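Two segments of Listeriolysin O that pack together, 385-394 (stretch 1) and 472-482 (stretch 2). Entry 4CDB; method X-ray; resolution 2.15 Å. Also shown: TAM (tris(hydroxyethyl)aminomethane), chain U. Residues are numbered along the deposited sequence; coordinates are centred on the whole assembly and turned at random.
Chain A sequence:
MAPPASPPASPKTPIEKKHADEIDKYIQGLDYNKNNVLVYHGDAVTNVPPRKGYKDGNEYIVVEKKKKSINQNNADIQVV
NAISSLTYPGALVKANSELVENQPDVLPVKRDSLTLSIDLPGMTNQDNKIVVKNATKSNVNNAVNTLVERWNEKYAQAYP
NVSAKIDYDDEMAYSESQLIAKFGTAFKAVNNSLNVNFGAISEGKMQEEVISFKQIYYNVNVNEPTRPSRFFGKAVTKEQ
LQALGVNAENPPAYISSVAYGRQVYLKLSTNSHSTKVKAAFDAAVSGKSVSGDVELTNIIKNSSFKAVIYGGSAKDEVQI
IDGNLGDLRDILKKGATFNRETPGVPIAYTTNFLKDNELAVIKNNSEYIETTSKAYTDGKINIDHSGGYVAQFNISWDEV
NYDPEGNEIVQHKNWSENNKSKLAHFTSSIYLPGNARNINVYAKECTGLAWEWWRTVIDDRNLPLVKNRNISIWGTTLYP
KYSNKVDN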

# COMPACT_ATOMS: atom_id res chain seq x y z
N HIS A 385 -32.31 -21.98 37.02
CA HIS A 385 -33.50 -22.80 37.24
C HIS A 385 -34.18 -22.38 38.54
O HIS A 385 -33.60 -22.53 39.62
CB HIS A 385 -33.12 -24.28 37.27
CG HIS A 385 -34.22 -25.20 37.73
ND1 HIS A 385 -35.55 -24.87 37.65
CD2 HIS A 385 -34.16 -26.44 38.27
CE1 HIS A 385 -36.28 -25.86 38.12
NE2 HIS A 385 -35.46 -26.83 38.51
N SER A 386 -35.39 -21.86 38.43
CA SER A 386 -36.16 -21.44 39.60
C SER A 386 -37.60 -21.94 39.54
O SER A 386 -38.48 -21.40 40.20
CB SER A 386 -36.13 -19.92 39.74
OG SER A 386 -36.86 -19.30 38.70
N GLY A 387 -37.82 -22.97 38.73
CA GLY A 387 -39.15 -23.53 38.57
C GLY A 387 -39.52 -24.47 39.70
O GLY A 387 -38.64 -25.06 40.34
N GLY A 388 -40.82 -24.61 39.96
CA GLY A 388 -41.30 -25.51 40.99
C GLY A 388 -41.39 -26.94 40.49
O GLY A 388 -42.44 -27.57 40.57
N TYR A 389 -40.27 -27.45 39.98
CA TYR A 389 -40.23 -28.80 39.42
C TYR A 389 -38.81 -29.35 39.34
O TYR A 389 -37.84 -28.62 39.56
CB TYR A 389 -40.88 -28.82 38.04
CG TYR A 389 -40.45 -27.69 37.12
CD1 TYR A 389 -39.16 -27.61 36.62
CD2 TYR A 389 -41.36 -26.70 36.74
CE1 TYR A 389 -38.77 -26.58 35.78
CE2 TYR A 389 -40.98 -25.66 35.89
CZ TYR A 389 -39.68 -25.61 35.42
OH TYR A 389 -39.30 -24.59 34.58
N VAL A 390 -38.70 -30.63 39.02
CA VAL A 390 -37.41 -31.24 38.75
C VAL A 390 -37.07 -31.01 37.28
O VAL A 390 -37.90 -31.27 36.40
CB VAL A 390 -37.41 -32.76 39.02
CG1 VAL A 390 -36.05 -33.36 38.70
CG2 VAL A 390 -37.80 -33.05 40.47
N ALA A 391 -35.87 -30.52 37.01
CA ALA A 391 -35.46 -30.24 35.64
C ALA A 391 -34.21 -31.01 35.23
O ALA A 391 -33.36 -31.32 36.07
CB ALA A 391 -35.23 -28.74 35.46
N GLN A 392 -34.11 -31.32 33.94
CA GLN A 392 -32.90 -31.91 33.38
C GLN A 392 -32.50 -31.16 32.12
O GLN A 392 -33.33 -30.90 31.26
CB GLN A 392 -33.09 -33.40 33.07
CG GLN A 392 -33.09 -34.30 34.29
CD GLN A 392 -33.03 -35.78 33.94
OE1 GLN A 392 -32.74 -36.14 32.80
NE2 GLN A 392 -33.31 -36.64 34.91
N PHE A 393 -31.22 -30.82 32.02
CA PHE A 393 -30.71 -30.09 30.87
C PHE A 393 -29.89 -30.99 29.95
O PHE A 393 -29.30 -31.97 30.39
CB PHE A 393 -29.85 -28.91 31.31
CG PHE A 393 -30.57 -27.93 32.19
CD1 PHE A 393 -30.61 -28.10 33.56
CD2 PHE A 393 -31.22 -26.84 31.64
CE1 PHE A 393 -31.27 -27.20 34.37
CE2 PHE A 393 -31.89 -25.93 32.44
CZ PHE A 393 -31.91 -26.12 33.81
N ASN A 394 -29.88 -30.65 28.67
CA ASN A 394 -28.97 -31.27 27.73
C ASN A 394 -28.36 -30.21 26.82
O ASN A 394 -29.00 -29.73 25.89
CB ASN A 394 -29.67 -32.35 26.91
CG ASN A 394 -28.70 -33.22 26.15
OD1 ASN A 394 -28.22 -32.84 25.08
ND2 ASN A 394 -28.39 -34.39 26.70
N SER A 472 -32.89 -19.25 31.17
CA SER A 472 -33.64 -19.29 32.42
C SER A 472 -34.93 -20.08 32.28
O SER A 472 -35.61 -19.99 31.26
CB SER A 472 -33.95 -17.87 32.90
OG SER A 472 -32.76 -17.13 33.12
N ILE A 473 -35.25 -20.88 33.30
CA ILE A 473 -36.53 -21.57 33.34
C ILE A 473 -37.20 -21.35 34.69
O ILE A 473 -36.54 -21.29 35.73
CB ILE A 473 -36.39 -23.09 33.08
CG1 ILE A 473 -35.44 -23.73 34.09
CG2 ILE A 473 -35.91 -23.34 31.66
CD1 ILE A 473 -35.37 -25.25 33.99
N TRP A 474 -38.52 -21.21 34.67
CA TRP A 474 -39.30 -21.02 35.89
C TRP A 474 -40.73 -21.49 35.69
O TRP A 474 -41.01 -22.26 34.76
CB TRP A 474 -39.25 -19.56 36.36
CG TRP A 474 -39.90 -18.57 35.43
CD1 TRP A 474 -41.15 -18.04 35.55
CD2 TRP A 474 -39.33 -17.99 34.25
NE1 TRP A 474 -41.39 -17.16 34.51
CE2 TRP A 474 -40.29 -17.12 33.70
CE3 TRP A 474 -38.10 -18.13 33.59
CZ2 TRP A 474 -40.06 -16.39 32.53
CZ3 TRP A 474 -37.87 -17.40 32.43
CH2 TRP A 474 -38.85 -16.54 31.92
N GLY A 475 -41.64 -21.04 36.54
CA GLY A 475 -43.02 -21.46 36.46
C GLY A 475 -43.29 -22.73 37.24
O GLY A 475 -42.55 -23.07 38.17
N THR A 476 -44.36 -23.43 36.87
CA THR A 476 -44.78 -24.62 37.59
C THR A 476 -44.77 -25.84 36.67
O THR A 476 -44.43 -25.74 35.50
CB THR A 476 -46.20 -24.45 38.17
OG1 THR A 476 -47.13 -24.23 37.10
CG2 THR A 476 -46.25 -23.27 39.13
N THR A 477 -45.15 -26.99 37.23
CA THR A 477 -45.17 -28.24 36.47
C THR A 477 -46.19 -28.19 35.33
O THR A 477 -45.96 -28.76 34.27
CB THR A 477 -45.50 -29.44 37.38
OG1 THR A 477 -46.75 -29.20 38.04
CG2 THR A 477 -44.41 -29.64 38.41
N LEU A 478 -47.31 -27.52 35.57
CA LEU A 478 -48.34 -27.37 34.55
C LEU A 478 -48.03 -26.21 33.62
O LEU A 478 -48.37 -26.24 32.44
CB LEU A 478 -49.71 -27.17 35.19
CG LEU A 478 -50.21 -28.31 36.09
CD1 LEU A 478 -51.64 -28.05 36.53
CD2 LEU A 478 -50.09 -29.66 35.40
N TYR A 479 -47.37 -25.18 34.15
CA TYR A 479 -47.05 -24.00 33.35
C TYR A 479 -45.59 -23.59 33.47
O TYR A 479 -45.26 -22.60 34.13
CB TYR A 479 -47.96 -22.83 33.74
CG TYR A 479 -49.43 -23.13 33.52
CD1 TYR A 479 -49.99 -23.06 32.25
CD2 TYR A 479 -50.26 -23.47 34.58
CE1 TYR A 479 -51.33 -23.32 32.04
CE2 TYR A 479 -51.60 -23.74 34.38
CZ TYR A 479 -52.13 -23.66 33.11
OH TYR A 479 -53.47 -23.92 32.90
N PRO A 480 -44.69 -24.35 32.82
CA PRO A 480 -43.28 -23.97 32.82
C PRO A 480 -43.02 -22.81 31.87
O PRO A 480 -43.61 -22.76 30.78
CB PRO A 480 -42.59 -25.24 32.32
CG PRO A 480 -43.60 -25.88 31.43
CD PRO A 480 -44.94 -25.58 32.05
N LYS A 481 -42.17 -21.87 32.28
CA LYS A 481 -41.76 -20.78 31.41
C LYS A 481 -40.26 -20.79 31.20
O LYS A 481 -39.52 -21.40 31.97
CB LYS A 481 -42.19 -19.42 31.98
CG LYS A 481 -43.69 -19.19 32.01
CD LYS A 481 -44.28 -19.62 33.33
CE LYS A 481 -45.76 -19.29 33.41
NZ LYS A 481 -46.35 -19.72 34.71
N TYR A 482 -39.81 -20.11 30.15
CA TYR A 482 -38.38 -20.04 29.86
C TYR A 482 -38.03 -18.76 29.10
O TYR A 482 -38.89 -18.12 28.49
CB TYR A 482 -37.94 -21.25 29.04
CG TYR A 482 -38.24 -21.13 27.56
CD1 TYR A 482 -39.51 -21.40 27.06
CD2 TYR A 482 -37.25 -20.75 26.66
CE1 TYR A 482 -39.79 -21.29 25.71
CE2 TYR A 482 -37.52 -20.64 25.31
CZ TYR A 482 -38.79 -20.91 24.84
OH TYR A 482 -39.06 -20.79 23.50
C TAM U . -40.37 -24.73 21.57
C1 TAM U . -41.01 -25.56 20.45
C2 TAM U . -38.87 -24.96 21.69
C3 TAM U . -41.11 -25.05 22.86
C4 TAM U . -39.98 -26.30 19.60
C5 TAM U . -38.18 -23.73 22.28
C6 TAM U . -40.39 -26.10 23.71
N TAM U . -40.59 -23.32 21.27
O4 TAM U . -40.25 -27.71 19.68
O5 TAM U . -36.80 -24.03 22.53
O6 TAM U . -40.47 -27.38 23.07
O HOH W 1 -44.79 -27.02 40.47

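Protein segments far apart in sequence often join through a short run of backbone hydrogen bonds, with a few side chains closing over the seam. Stretches 385-394 and 472-482 of Listeriolysin O illustrate the principle, burying 470 Å² between them.

The contact opens at His-385, which forms a parallel bridge with Ile-473, their CA atoms 5.1 Å apart. Both side chains project to the same face of the sheet, so His-385 ND1 lies 3.7 Å from Ile-473 CD1. One residue on, Ser-386 N donates to Ile-473 O at 3.0 Å, and the N-H...O angle of 173° makes this a nearly straight bond. The Ser-386 side chain points sideways, and its OG comes within 3.4 Å of Trp-474 CB.

At Gly-387 the two backbones converge most tightly: its CA is 3.7 Å from Trp-474 CA and makes a CA-H...O contact of 3.5 Å with Gly-475 O. A CB here would fall 2.3 Å from Tyr-389 CZ, so the lack of a side chain leaves space for the tyrosine ring. Gly-388 N then donates to the same carbonyl, Gly-475 O, at 2.9 Å and 171°. With the Ser-386 bond it gives an alternating pattern, Ser-386 and Gly-388 donating to the carbonyls of Ile-473 and Gly-475. Beyond this ladder a water takes over, donating to Gly-388 O at 2.4 Å, a very short distance, and accepting from Thr-477 N at 3.3 Å.

Tyr-389 is the main side-chain contribution from stretch 1. With chi1 in the p well, its ring meets the second stretch largely by its edge, with Trp-474 O and Thr-476 O near the ring plane, and its OH donates to Trp-474 O at 2.9 Å. That carbonyl also accepts from Lys-481 N, 2.8 Å from Trp-474 O, so the phenol joins a pairing already made between the two strands of stretch 2. Along the ring, Tyr-389 CE2 packs 3.9 Å from Pro-480 CB, while Tyr-389 CB meets Thr-477 CG2 at 3.6 Å. Its backbone is tied to the start of the stretch by a weak hydrogen bond from His-385 NE2 to Tyr-389 O, 3.2 Å long.

Thereafter the side chains alternate. Val-390 and Gln-392 point away, whereas Ala-391 and Phe-393 point toward stretch 2 and converge on one methyl: Ile-473 CD1 lies 3.8 Å from Ala-391 CB and 3.6 Å from Phe-393 CZ. With Tyr-389 CE1 4.1 Å from Ile-473 CD1, the isoleucine tip sits in an apolar cluster. Asn-394 is out of reach. Backbone bonds thus set the register, and a buried side chain from each stretch fills the space beside them.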